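Local structure of putative diflavin flavoprotein A 3 (Synechocystis sp., 6H0C) at residues Ala2-Gln6 / Ser58-Phe63; Lys48-Pro54 / Leu76-Gly82; Leu71-Ser75 / Leu95-Gln101; Val84-Ala89 / Asn113-Leu118; Ala102-Asn108 / Asn125-Met130. The protein probably transfers electrons from NADH to oxygen, reducing it to water, this chain being its flavodiiron core of metallo-beta-lactamase-like and flavodoxin-like domains. All blocks are in the same frame, centred on the assembly; numbering follows the deposited sequence.

Contact 1: residues Ala2-Gln6 / Ser58-Phe63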
# COMPACT_ATOMS: atom_id res chain seq x y z
N ALA A 2 -24.90 -7.59 3.11
CA ALA A 2 -23.86 -7.96 4.07
C ALA A 2 -22.59 -8.41 3.33
O ALA A 2 -22.63 -8.72 2.14
CB ALA A 2 -24.35 -9.06 5.00
N LYS A 3 -21.47 -8.44 4.05
CA LYS A 3 -20.24 -8.95 3.47
C LYS A 3 -20.47 -10.36 2.95
O LYS A 3 -21.22 -11.12 3.55
CB LYS A 3 -19.11 -8.92 4.51
CG LYS A 3 -18.90 -7.55 5.13
CD LYS A 3 -17.72 -7.51 6.09
CE LYS A 3 -17.92 -8.45 7.25
NZ LYS A 3 -17.04 -8.07 8.39
N ASP A 4 -19.86 -10.71 1.82
CA ASP A 4 -19.89 -12.10 1.36
C ASP A 4 -18.59 -12.51 0.66
O ASP A 4 -17.63 -11.74 0.62
CB ASP A 4 -21.10 -12.35 0.44
CG ASP A 4 -20.99 -11.67 -0.94
OD1 ASP A 4 -19.92 -11.15 -1.32
OD2 ASP A 4 -22.00 -11.66 -1.66
N VAL A 5 -18.57 -13.72 0.12
CA VAL A 5 -17.44 -14.21 -0.65
C VAL A 5 -17.92 -14.70 -2.01
O VAL A 5 -18.71 -15.63 -2.11
CB VAL A 5 -16.69 -15.36 0.08
CG1 VAL A 5 -15.53 -15.86 -0.77
CG2 VAL A 5 -16.21 -14.90 1.46
N GLN A 6 -17.43 -14.05 -3.06
CA GLN A 6 -17.80 -14.41 -4.42
C GLN A 6 -16.72 -15.30 -5.01
O GLN A 6 -15.54 -14.93 -5.01
CB GLN A 6 -17.99 -13.16 -5.27
CG GLN A 6 -18.37 -13.42 -6.71
CD GLN A 6 -18.54 -12.13 -7.47
OE1 GLN A 6 -17.77 -11.18 -7.29
NE2 GLN A 6 -19.55 -12.08 -8.33
N SER A 58 -11.46 -8.02 8.77
CA SER A 58 -12.90 -7.87 8.53
C SER A 58 -13.49 -9.10 7.86
O SER A 58 -14.70 -9.30 7.90
CB SER A 58 -13.20 -6.65 7.66
OG SER A 58 -12.58 -5.49 8.16
N PHE A 59 -12.63 -9.90 7.24
CA PHE A 59 -13.09 -10.96 6.34
C PHE A 59 -12.66 -12.35 6.79
O PHE A 59 -13.09 -13.35 6.20
CB PHE A 59 -12.56 -10.72 4.93
CG PHE A 59 -13.09 -9.47 4.29
CD1 PHE A 59 -14.43 -9.34 3.98
CD2 PHE A 59 -12.23 -8.43 3.98
CE1 PHE A 59 -14.91 -8.20 3.38
CE2 PHE A 59 -12.70 -7.29 3.38
CZ PHE A 59 -14.04 -7.17 3.08
N THR A 60 -11.81 -12.40 7.81
CA THR A 60 -11.19 -13.64 8.24
C THR A 60 -12.16 -14.83 8.31
O THR A 60 -11.92 -15.86 7.68
CB THR A 60 -10.53 -13.48 9.62
OG1 THR A 60 -9.54 -12.43 9.56
CG2 THR A 60 -9.86 -14.79 10.05
N ASP A 61 -13.25 -14.69 9.05
CA ASP A 61 -14.12 -15.83 9.35
C ASP A 61 -14.99 -16.29 8.19
O ASP A 61 -15.14 -17.50 8.00
CB ASP A 61 -14.99 -15.51 10.56
CG ASP A 61 -14.18 -15.34 11.81
OD1 ASP A 61 -13.01 -15.79 11.81
OD2 ASP A 61 -14.68 -14.75 12.78
N ASN A 62 -15.56 -15.36 7.43
CA ASN A 62 -16.29 -15.74 6.22
C ASN A 62 -15.37 -16.45 5.26
O ASN A 62 -15.76 -17.43 4.61
CB ASN A 62 -16.89 -14.52 5.51
CG ASN A 62 -18.18 -14.07 6.12
OD1 ASN A 62 -18.66 -14.64 7.11
ND2 ASN A 62 -18.77 -13.03 5.54
N PHE A 63 -14.16 -15.93 5.16
CA PHE A 63 -13.22 -16.45 4.20
C PHE A 63 -12.80 -17.87 4.55
O PHE A 63 -12.89 -18.77 3.71
CB PHE A 63 -11.98 -15.57 4.09
CG PHE A 63 -10.92 -16.13 3.19
CD1 PHE A 63 -11.06 -16.05 1.81
CD2 PHE A 63 -9.81 -16.77 3.71
CE1 PHE A 63 -10.10 -16.58 0.96
CE2 PHE A 63 -8.85 -17.30 2.87
CZ PHE A 63 -8.99 -17.21 1.50
O HOH W 1 -16.81 -11.80 3.49
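K3 passes its CD obliquely by the F59 ring, 4.0 Å from CE1. The contact lies in the metallo-beta-lactamase-like domain, where the chain entering the outermost strand 4-11 meets the start of helix 60-70 and the residues leading into it. A turn about the CG-CD bond of the lysine (chi3 -62°) brings its ammonium group to the backbone of S58; NZ donates to S58 O over 2.7 Å, lying in the carbonyl plane and on a lone pair. The next residue turns the other way: D4 carries its carboxylate off to a salt bridge with R20 of the adjoining strand 14-21. V5 then faces the helix again, its CG2 4.1 Å from N62 CB, the two side chains lying alongside but heading opposite ways. Between the lysine and valine contacts a water joins strand to helix: it accepts from N62 ND2 at 3.1 Å and gives a weak bond to D4 O at 3.0 Å.

Contact 2: residues Lys48-Pro54 / Leu76-Gly82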
# COMPACT_ATOMS: atom_id res chain seq x y z
N LYS A 48 0.78 -28.84 -7.28
CA LYS A 48 0.82 -28.23 -5.97
C LYS A 48 -0.26 -27.17 -5.87
O LYS A 48 -0.76 -26.69 -6.89
CB LYS A 48 2.20 -27.66 -5.69
CG LYS A 48 3.22 -28.76 -5.51
CD LYS A 48 4.50 -28.30 -4.88
CE LYS A 48 5.31 -29.50 -4.47
NZ LYS A 48 4.47 -30.40 -3.64
N ILE A 49 -0.65 -26.84 -4.65
CA ILE A 49 -1.75 -25.92 -4.41
C ILE A 49 -1.25 -24.66 -3.72
O ILE A 49 -0.60 -24.74 -2.67
CB ILE A 49 -2.85 -26.56 -3.56
CG1 ILE A 49 -3.38 -27.81 -4.27
CG2 ILE A 49 -3.96 -25.56 -3.28
CD1 ILE A 49 -4.41 -28.57 -3.48
N ALA A 50 -1.54 -23.51 -4.32
CA ALA A 50 -1.10 -22.23 -3.77
C ALA A 50 -2.28 -21.30 -3.59
O ALA A 50 -3.15 -21.21 -4.45
CB ALA A 50 -0.06 -21.58 -4.68
N LEU A 51 -2.29 -20.62 -2.44
CA LEU A 51 -3.30 -19.61 -2.14
C LEU A 51 -2.64 -18.24 -2.05
O LEU A 51 -1.73 -18.05 -1.24
CB LEU A 51 -4.03 -19.94 -0.83
CG LEU A 51 -5.04 -18.89 -0.37
CD1 LEU A 51 -6.20 -18.79 -1.34
CD2 LEU A 51 -5.53 -19.19 1.03
N PHE A 52 -3.10 -17.30 -2.88
CA PHE A 52 -2.63 -15.91 -2.82
C PHE A 52 -3.46 -15.05 -1.87
O PHE A 52 -4.69 -14.97 -2.01
CB PHE A 52 -2.68 -15.24 -4.19
CG PHE A 52 -1.72 -15.81 -5.22
CD1 PHE A 52 -0.58 -15.11 -5.58
CD2 PHE A 52 -2.00 -17.02 -5.87
CE1 PHE A 52 0.28 -15.60 -6.55
CE2 PHE A 52 -1.14 -17.52 -6.84
CZ PHE A 52 0.00 -16.81 -7.18
N ASP A 53 -2.80 -14.40 -0.91
CA ASP A 53 -3.39 -13.26 -0.20
C ASP A 53 -4.74 -13.48 0.46
O ASP A 53 -5.75 -12.89 0.04
CB ASP A 53 -3.54 -12.10 -1.18
CG ASP A 53 -2.22 -11.66 -1.75
OD1 ASP A 53 -1.28 -11.43 -0.95
OD2 ASP A 53 -2.11 -11.56 -2.99
N PRO A 54 -4.78 -14.30 1.52
CA PRO A 54 -5.99 -14.30 2.35
C PRO A 54 -6.33 -12.87 2.72
O PRO A 54 -5.42 -12.04 2.87
CB PRO A 54 -5.58 -15.10 3.59
CG PRO A 54 -4.43 -15.94 3.14
CD PRO A 54 -3.72 -15.17 2.06
N LEU A 76 -3.10 -27.72 1.27
CA LEU A 76 -2.52 -26.45 0.88
C LEU A 76 -0.99 -26.48 0.96
O LEU A 76 -0.43 -26.61 2.04
CB LEU A 76 -3.06 -25.33 1.77
CG LEU A 76 -2.79 -23.91 1.26
CD1 LEU A 76 -3.42 -23.72 -0.12
CD2 LEU A 76 -3.35 -22.92 2.26
N ASP A 77 -0.33 -26.36 -0.18
CA ASP A 77 1.13 -26.38 -0.22
C ASP A 77 1.75 -25.02 0.07
O ASP A 77 2.77 -24.93 0.77
CB ASP A 77 1.63 -26.87 -1.58
CG ASP A 77 1.28 -28.32 -1.83
OD1 ASP A 77 1.85 -29.19 -1.14
OD2 ASP A 77 0.46 -28.59 -2.73
N TYR A 78 1.15 -23.96 -0.48
CA TYR A 78 1.75 -22.63 -0.39
C TYR A 78 0.76 -21.54 -0.06
O TYR A 78 -0.39 -21.56 -0.53
CB TYR A 78 2.44 -22.26 -1.71
CG TYR A 78 3.56 -23.20 -2.08
CD1 TYR A 78 4.77 -23.18 -1.40
CD2 TYR A 78 3.40 -24.11 -3.12
CE1 TYR A 78 5.79 -24.05 -1.73
CE2 TYR A 78 4.42 -24.97 -3.47
CZ TYR A 78 5.61 -24.94 -2.77
OH TYR A 78 6.63 -25.79 -3.12
N VAL A 79 1.21 -20.59 0.76
CA VAL A 79 0.50 -19.33 0.91
C VAL A 79 1.39 -18.20 0.41
O VAL A 79 2.45 -17.91 0.98
CB VAL A 79 0.04 -19.10 2.36
CG1 VAL A 79 -0.69 -17.76 2.46
CG2 VAL A 79 -0.89 -20.21 2.80
N ILE A 80 0.96 -17.57 -0.68
CA ILE A 80 1.75 -16.54 -1.33
C ILE A 80 1.22 -15.16 -0.93
O ILE A 80 0.02 -14.89 -1.06
CB ILE A 80 1.72 -16.71 -2.87
CG1 ILE A 80 2.21 -18.10 -3.25
CG2 ILE A 80 2.56 -15.65 -3.56
CD1 ILE A 80 2.23 -18.34 -4.75
N LEU A 81 2.11 -14.30 -0.43
CA LEU A 81 1.69 -12.98 0.04
C LEU A 81 2.20 -11.89 -0.89
O LEU A 81 3.41 -11.76 -1.10
CB LEU A 81 2.20 -12.72 1.46
CG LEU A 81 1.82 -13.76 2.51
CD1 LEU A 81 2.53 -13.49 3.82
CD2 LEU A 81 0.32 -13.76 2.69
N GLY A 82 1.27 -11.11 -1.45
CA GLY A 82 1.62 -9.98 -2.30
C GLY A 82 2.05 -8.76 -1.47
O GLY A 82 2.69 -7.84 -1.99
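Similar first torsions, chi1 -67° in F52 and -57° in I80, set F52 CG and I80 CG1 anti to their carbonyl carbons, and the side chains run side by side in the same direction until I80 CD1 comes to lie over one face of the F52 ring. This CH-pi contact, 4.0 Å from CD1 to the ring centroid, sits on a pair of parallel strands, 49-52 and 78-80, linked by helix 60-70 in a beta-alpha-beta unit. The F52 ring also stacks on F169. A50 and Y78 pack on the same face of the sheet, whereas L51 and V79 point to the other, where L76 folds back so that its CD1 lies 3.7 Å from I49 CG2. The backbone ladder alternates between the strands, as in L51 N to Y78 O (2.9 Å) and I80 N to L51 O (2.8 Å). Both ends are closed by carboxylates. At one, I49 N donates to the anti lone pair of D77 OD2 at 2.8 Å, while K48 NZ forms only a long salt bridge with D77 OD1. At the other, D53 OD1 takes the G82 N-H on its syn lone pair, 2.6 Å away and nearly straight at 173°.

Contact 3: residues Leu71-Ser75 / Leu95-Gln101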
# COMPACT_ATOMS: atom_id res chain seq x y z
N LEU A 71 -11.95 -26.75 -0.08
CA LEU A 71 -10.57 -27.22 -0.05
C LEU A 71 -10.17 -27.78 1.30
O LEU A 71 -10.39 -27.15 2.34
CB LEU A 71 -9.61 -26.08 -0.42
CG LEU A 71 -8.11 -26.29 -0.22
CD1 LEU A 71 -7.53 -27.22 -1.29
CD2 LEU A 71 -7.36 -24.96 -0.20
N ASP A 72 -9.57 -28.97 1.29
CA ASP A 72 -8.92 -29.51 2.48
C ASP A 72 -7.65 -28.71 2.74
O ASP A 72 -6.67 -28.85 2.00
CB ASP A 72 -8.60 -30.99 2.30
CG ASP A 72 -8.05 -31.63 3.57
OD1 ASP A 72 -7.43 -30.93 4.40
OD2 ASP A 72 -8.23 -32.85 3.72
N LEU A 73 -7.66 -27.90 3.79
CA LEU A 73 -6.52 -27.03 4.07
C LEU A 73 -5.25 -27.82 4.34
O LEU A 73 -4.15 -27.28 4.28
CB LEU A 73 -6.82 -26.10 5.25
CG LEU A 73 -7.68 -24.87 4.92
CD1 LEU A 73 -7.21 -24.23 3.63
CD2 LEU A 73 -9.12 -25.28 4.82
N ASN A 74 -5.40 -29.11 4.63
CA ASN A 74 -4.23 -29.95 4.83
C ASN A 74 -3.49 -30.19 3.53
O ASN A 74 -2.35 -30.62 3.54
CB ASN A 74 -4.63 -31.29 5.45
CG ASN A 74 -5.11 -31.15 6.87
OD1 ASN A 74 -4.30 -31.01 7.79
ND2 ASN A 74 -6.42 -31.18 7.06
N SER A 75 -4.15 -29.90 2.41
CA SER A 75 -3.55 -30.10 1.09
C SER A 75 -2.95 -28.81 0.53
O SER A 75 -2.36 -28.81 -0.55
CB SER A 75 -4.58 -30.65 0.11
OG SER A 75 -5.64 -29.73 -0.06
N LEU A 95 -5.45 -19.31 9.44
CA LEU A 95 -5.26 -20.16 8.27
C LEU A 95 -4.10 -21.15 8.43
O LEU A 95 -4.21 -22.33 8.07
CB LEU A 95 -5.02 -19.29 7.03
CG LEU A 95 -4.82 -20.05 5.72
CD1 LEU A 95 -6.07 -20.83 5.41
CD2 LEU A 95 -4.49 -19.10 4.58
N LEU A 96 -2.99 -20.67 8.97
CA LEU A 96 -1.80 -21.50 9.10
C LEU A 96 -1.97 -22.51 10.23
O LEU A 96 -1.31 -23.55 10.23
CB LEU A 96 -0.56 -20.63 9.33
CG LEU A 96 -0.25 -19.74 8.13
CD1 LEU A 96 1.05 -18.99 8.31
CD2 LEU A 96 -0.20 -20.57 6.88
N SER A 97 -2.86 -22.23 11.18
CA SER A 97 -3.23 -23.21 12.20
C SER A 97 -3.89 -24.41 11.55
O SER A 97 -3.67 -25.55 11.95
CB SER A 97 -4.17 -22.60 13.24
OG SER A 97 -3.51 -21.63 14.03
N LEU A 98 -4.68 -24.14 10.53
CA LEU A 98 -5.42 -25.17 9.81
C LEU A 98 -4.61 -25.79 8.69
O LEU A 98 -4.98 -26.83 8.15
CB LEU A 98 -6.69 -24.57 9.23
CG LEU A 98 -7.75 -24.19 10.25
CD1 LEU A 98 -8.61 -23.06 9.72
CD2 LEU A 98 -8.59 -25.42 10.54
N ALA A 99 -3.52 -25.14 8.30
CA ALA A 99 -2.67 -25.66 7.24
C ALA A 99 -1.21 -25.60 7.68
O ALA A 99 -0.40 -24.89 7.09
CB ALA A 99 -2.89 -24.87 5.96
N PRO A 100 -0.88 -26.34 8.74
CA PRO A 100 0.46 -26.28 9.34
C PRO A 100 1.55 -26.74 8.37
O PRO A 100 2.72 -26.38 8.55
CB PRO A 100 0.36 -27.24 10.53
CG PRO A 100 -0.74 -28.18 10.16
CD PRO A 100 -1.73 -27.34 9.40
N GLN A 101 1.18 -27.50 7.35
CA GLN A 101 2.15 -28.03 6.40
C GLN A 101 2.51 -27.03 5.31
O GLN A 101 3.44 -27.26 4.54
CB GLN A 101 1.62 -29.31 5.75
CG GLN A 101 0.59 -29.07 4.66
CD GLN A 101 -0.69 -28.45 5.20
OE1 GLN A 101 -1.16 -28.82 6.28
NE2 GLN A 101 -1.26 -27.52 4.45
O HOH W 2 -1.35 -31.16 7.31
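The side chains of N74 and Q101 cross at about a right angle, with their amide planes 52° apart, and a water ties the two oxygens together by donating to N74 OD1 at 3.0 Å and to Q101 OE1 at 2.6 Å. Q101 holds CG between its own backbone N and carbonyl carbon (chi1 78°), then bends at chi2, which carries NE2 to the carbonyls of the turn. There NE2 donates to L73 O at 2.9 Å and also to L76 O; it sits in the plane of the L73 carbonyl, whereas L73 O is tilted out of the Q101 amide plane. The turn is shaped by D72, whose OD1 accepts from N74 N in an Asx turn and from N74 ND2 as well. In the metallo-beta-lactamase-like domain this connection between helix 60-70 and strand 78-80 thus meets the C-terminal end of helix 86-98. L73 is the apolar link: its side chain runs roughly perpendicular to L95, CD1 to CD1 4.0 Å, and its CB lies 3.5 Å from L98 O. A99 presses its methyl CB to 3.2 Å from L73 O.

Contact 4: residues Val84-Ala89 / Asn113-Leu118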
# COMPACT_ATOMS: atom_id res chain seq x y z
N VAL A 84 2.21 -7.55 3.17
CA VAL A 84 2.03 -8.02 4.54
C VAL A 84 1.81 -6.86 5.50
O VAL A 84 2.43 -5.80 5.37
CB VAL A 84 3.26 -8.83 5.03
CG1 VAL A 84 3.21 -9.07 6.52
CG2 VAL A 84 3.35 -10.14 4.29
N ASN A 85 0.90 -7.07 6.46
CA ASN A 85 0.74 -6.18 7.60
C ASN A 85 0.00 -6.91 8.72
O ASN A 85 -0.41 -8.05 8.55
CB ASN A 85 0.01 -4.89 7.20
CG ASN A 85 -1.31 -5.15 6.50
OD1 ASN A 85 -2.20 -5.82 7.04
ND2 ASN A 85 -1.45 -4.61 5.29
N ALA A 86 -0.16 -6.24 9.86
CA ALA A 86 -0.76 -6.86 11.05
C ALA A 86 -2.18 -7.34 10.79
O ALA A 86 -2.62 -8.36 11.33
CB ALA A 86 -0.74 -5.88 12.22
N ASN A 87 -2.90 -6.58 9.98
CA ASN A 87 -4.28 -6.89 9.65
C ASN A 87 -4.36 -8.22 8.88
O ASN A 87 -5.11 -9.13 9.27
CB ASN A 87 -4.89 -5.73 8.84
CG ASN A 87 -6.41 -5.80 8.76
OD1 ASN A 87 -6.97 -6.68 8.11
ND2 ASN A 87 -7.07 -4.84 9.40
N ARG A 88 -3.58 -8.34 7.81
CA ARG A 88 -3.50 -9.59 7.07
C ARG A 88 -2.92 -10.72 7.93
O ARG A 88 -3.32 -11.88 7.80
CB ARG A 88 -2.64 -9.41 5.81
CG ARG A 88 -3.19 -8.41 4.78
CD ARG A 88 -4.34 -8.97 3.97
NE ARG A 88 -4.90 -7.96 3.07
CZ ARG A 88 -5.38 -8.23 1.86
NH1 ARG A 88 -5.37 -9.48 1.39
NH2 ARG A 88 -5.87 -7.25 1.11
N ALA A 89 -1.97 -10.38 8.78
CA ALA A 89 -1.30 -11.39 9.61
C ALA A 89 -2.30 -12.07 10.54
O ALA A 89 -2.14 -13.24 10.88
CB ALA A 89 -0.17 -10.77 10.40
N ASN A 113 9.04 -8.34 8.07
CA ASN A 113 7.81 -7.84 8.68
C ASN A 113 7.05 -8.95 9.41
O ASN A 113 6.73 -8.85 10.61
CB ASN A 113 6.94 -7.18 7.61
CG ASN A 113 5.80 -6.37 8.18
OD1 ASN A 113 5.72 -6.15 9.40
ND2 ASN A 113 4.90 -5.91 7.31
N LEU A 114 6.79 -10.03 8.68
CA LEU A 114 6.01 -11.17 9.17
C LEU A 114 6.65 -11.82 10.40
O LEU A 114 5.94 -12.28 11.29
CB LEU A 114 5.86 -12.19 8.05
CG LEU A 114 4.72 -13.21 8.13
CD1 LEU A 114 3.39 -12.51 8.26
CD2 LEU A 114 4.74 -14.09 6.89
N GLU A 115 7.97 -11.86 10.43
CA GLU A 115 8.68 -12.44 11.57
C GLU A 115 8.39 -11.63 12.83
O GLU A 115 8.16 -12.19 13.90
CB GLU A 115 10.19 -12.52 11.30
CG GLU A 115 10.56 -13.57 10.23
CD GLU A 115 12.03 -13.56 9.84
OE1 GLU A 115 12.37 -14.19 8.81
OE2 GLU A 115 12.85 -12.92 10.55
N LYS A 116 8.39 -10.31 12.72
CA LYS A 116 8.01 -9.49 13.86
C LYS A 116 6.53 -9.69 14.17
O LYS A 116 6.17 -10.01 15.29
CB LYS A 116 8.33 -8.01 13.62
CG LYS A 116 9.83 -7.74 13.48
CD LYS A 116 10.16 -6.25 13.50
CE LYS A 116 9.56 -5.52 12.30
NZ LYS A 116 10.26 -5.84 11.02
N LEU A 117 5.67 -9.52 13.16
CA LEU A 117 4.22 -9.63 13.33
C LEU A 117 3.75 -10.93 13.97
O LEU A 117 2.79 -10.93 14.74
CB LEU A 117 3.51 -9.48 11.98
CG LEU A 117 3.57 -8.09 11.36
CD1 LEU A 117 2.81 -8.05 10.03
CD2 LEU A 117 2.99 -7.09 12.33
N LEU A 118 4.42 -12.04 13.66
CA LEU A 118 4.03 -13.33 14.20
C LEU A 118 4.98 -13.80 15.29
O LEU A 118 4.97 -14.98 15.66
CB LEU A 118 3.97 -14.39 13.10
CG LEU A 118 2.82 -14.25 12.12
CD1 LEU A 118 2.90 -15.36 11.09
CD2 LEU A 118 1.49 -14.28 12.86
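V84 and L117 bury the most surface here, reaching toward each other from the two sides and overlapping flank to flank, with V84 CG1 3.7 Å from L117 CD1. They join the loop that leads into helix 86-98 to the end of helix 108-117, two helices of the metallo-beta-lactamase-like domain. With CG1 anti to its backbone N (chi1 169°), V84 also sends this methyl to L114 CD1, at 3.9 Å. N113 ND2 comes 3.1 Å from V84 O, but the angle is too poor for a hydrogen bond. L117 is the wedge of the contact. Its CD1 presses on the backbone where the helix starts, 3.3 Å from N85 C; its other branch, CD2, covers A86 CB at 3.9 Å. A89, the third large contributor, points its CB at the opposing helix and meets L117 CD1 at 4.1 Å. The H83-to-N87 sequence probably corresponds to the H-x-E-x-D iron-ligand motif of canonical flavodiiron proteins, with asparagines at the two acidic positions; N85 ND2 and R88 NH2 hydrogen-bond a citrate, probably from the crystallisation liquor. N85 is the N-cap residue of helix 86-98, its OD1 accepting from R88 N at 3.0 Å and 171°.

Contact 5: residues Ala102-Asn108 / Asn125-Met130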
# COMPACT_ATOMS: atom_id res chain seq x y z
N ALA A 102 1.78 -25.92 5.23
CA ALA A 102 2.00 -24.97 4.14
C ALA A 102 3.28 -24.16 4.33
O ALA A 102 3.71 -23.93 5.46
CB ALA A 102 0.80 -24.04 4.00
N THR A 103 3.88 -23.75 3.22
CA THR A 103 5.02 -22.84 3.27
C THR A 103 4.61 -21.43 2.86
O THR A 103 3.86 -21.24 1.89
CB THR A 103 6.14 -23.32 2.35
OG1 THR A 103 6.59 -24.60 2.81
CG2 THR A 103 7.29 -22.35 2.36
N ILE A 104 5.09 -20.44 3.60
CA ILE A 104 4.82 -19.05 3.24
C ILE A 104 5.78 -18.58 2.14
O ILE A 104 6.99 -18.77 2.23
CB ILE A 104 4.94 -18.12 4.45
CG1 ILE A 104 3.86 -18.46 5.49
CG2 ILE A 104 4.84 -16.66 4.01
CD1 ILE A 104 4.31 -18.28 6.94
N ILE A 105 5.21 -17.98 1.10
CA ILE A 105 5.98 -17.42 -0.00
C ILE A 105 5.84 -15.90 -0.03
O ILE A 105 4.72 -15.39 -0.12
CB ILE A 105 5.52 -17.99 -1.36
CG1 ILE A 105 5.57 -19.52 -1.35
CG2 ILE A 105 6.33 -17.40 -2.49
CD1 ILE A 105 6.96 -20.07 -1.09
N CYS A 106 6.95 -15.18 0.04
CA CYS A 106 6.88 -13.72 0.08
C CYS A 106 8.23 -13.04 -0.19
O CYS A 106 9.25 -13.71 -0.32
CB CYS A 106 6.33 -13.26 1.43
SG CYS A 106 7.42 -13.62 2.84
N SER A 107 8.22 -11.72 -0.25
CA SER A 107 9.45 -10.98 -0.48
C SER A 107 10.28 -10.89 0.79
O SER A 107 9.83 -11.25 1.88
CB SER A 107 9.14 -9.57 -0.99
OG SER A 107 8.75 -8.75 0.10
N ASN A 108 11.51 -10.41 0.65
CA ASN A 108 12.39 -10.33 1.80
C ASN A 108 11.92 -9.32 2.84
O ASN A 108 11.91 -9.62 4.04
CB ASN A 108 13.81 -10.00 1.36
CG ASN A 108 14.79 -10.11 2.49
OD1 ASN A 108 15.14 -11.21 2.90
ND2 ASN A 108 15.23 -8.97 3.02
N ASN A 125 5.22 -22.02 10.46
CA ASN A 125 5.36 -22.44 9.07
C ASN A 125 6.63 -21.85 8.51
O ASN A 125 6.97 -20.71 8.82
CB ASN A 125 4.17 -22.00 8.23
CG ASN A 125 2.87 -22.58 8.70
OD1 ASN A 125 2.42 -22.30 9.81
ND2 ASN A 125 2.24 -23.39 7.85
N PRO A 126 7.33 -22.62 7.67
CA PRO A 126 8.55 -22.08 7.09
C PRO A 126 8.22 -20.98 6.08
O PRO A 126 7.14 -20.97 5.49
CB PRO A 126 9.18 -23.30 6.41
CG PRO A 126 8.01 -24.14 6.03
CD PRO A 126 7.00 -23.95 7.14
N ILE A 127 9.16 -20.05 5.93
CA ILE A 127 9.05 -18.97 4.96
C ILE A 127 10.09 -19.16 3.88
O ILE A 127 11.28 -19.34 4.18
CB ILE A 127 9.26 -17.60 5.61
CG1 ILE A 127 8.15 -17.30 6.62
CG2 ILE A 127 9.32 -16.51 4.55
CD1 ILE A 127 8.44 -16.12 7.52
N GLN A 128 9.66 -19.14 2.62
CA GLN A 128 10.61 -19.14 1.52
C GLN A 128 10.58 -17.77 0.84
O GLN A 128 9.58 -17.37 0.25
CB GLN A 128 10.28 -20.25 0.52
CG GLN A 128 11.30 -20.38 -0.61
CD GLN A 128 10.99 -21.54 -1.55
OE1 GLN A 128 10.35 -22.52 -1.16
NE2 GLN A 128 11.44 -21.43 -2.79
N VAL A 129 11.69 -17.04 0.96
CA VAL A 129 11.80 -15.70 0.39
C VAL A 129 12.02 -15.73 -1.12
O VAL A 129 12.83 -16.50 -1.64
CB VAL A 129 12.94 -14.92 1.05
CG1 VAL A 129 13.12 -13.58 0.38
CG2 VAL A 129 12.65 -14.74 2.53
N MET A 130 11.28 -14.89 -1.83
CA MET A 130 11.42 -14.79 -3.28
C MET A 130 11.97 -13.43 -3.71
O MET A 130 11.56 -12.37 -3.20
CB MET A 130 10.08 -15.07 -3.97
CG MET A 130 9.54 -16.49 -3.76
SD MET A 130 10.59 -17.77 -4.52
CE MET A 130 9.49 -19.19 -4.48
O HOH W 3 12.50 -10.27 -2.06
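N125 ND2 is held by two carbonyls, donating across the contact to A102 O at 2.9 Å and also to A99 O just past the end of helix 86-98. The bond to A102 O is nearly straight (169°) and lies in the plane of the N125 amide, although it meets the carbonyl tilted from its plane; the pair of bonds fixes the rotation of the amide just before the strand begins. From there the backbones run in parallel. I104 N binds P126 O, Q128 N binds I104 O at 2.7 Å and M130 N binds C106 O at 2.8 Å, whereas the bond from C106 N to Q128 O is stretched and weak. The two faces differ in what they meet. I104, C106, I127 and V129 turn toward helix 108-117, with C106 SG 3.9 Å from I127 CG2 and I104 CB 4.0 Å from I127 CG1. On the other face I105 lies alongside Q128, and its CG2 reaches M130 CG at 3.6 Å; I105 and M130 both pack on F146 of the second sheet. A water accepts from N108 N and donates to M130 O at 2.6 Å, and S107 OG bonds G156 O and caps helix 108-117 at A110 N. Strand 103-106, helix 108-117 and the outermost strand 127-129 form a beta-alpha-beta unit at the border of the helix-flanked, two-sheet metallo-beta-lactamase fold.

All five contacts belong to the metallo-beta-lactamase-like domain, and contacts 1, 2 and 5 reach its seven-stranded mixed sheet. Contact 1 involves one border strand and contact 5 the other, their centres about 25 Å apart. Contacts 2 and 5, centres about 10 Å apart, each pair the strands of a beta-alpha-beta unit, and the units are joined through strands 78-80 and 103-106. Contacts 3 and 4 use opposite ends of helix 86-98. Along the chain each contact alternates with the next. R88, in the first turn of helix 86-98, bonds P54 O of contact 2 as well as the citrate. Together the contacts hold one sheet and its covering helices in the domain that carries the diiron site in this family.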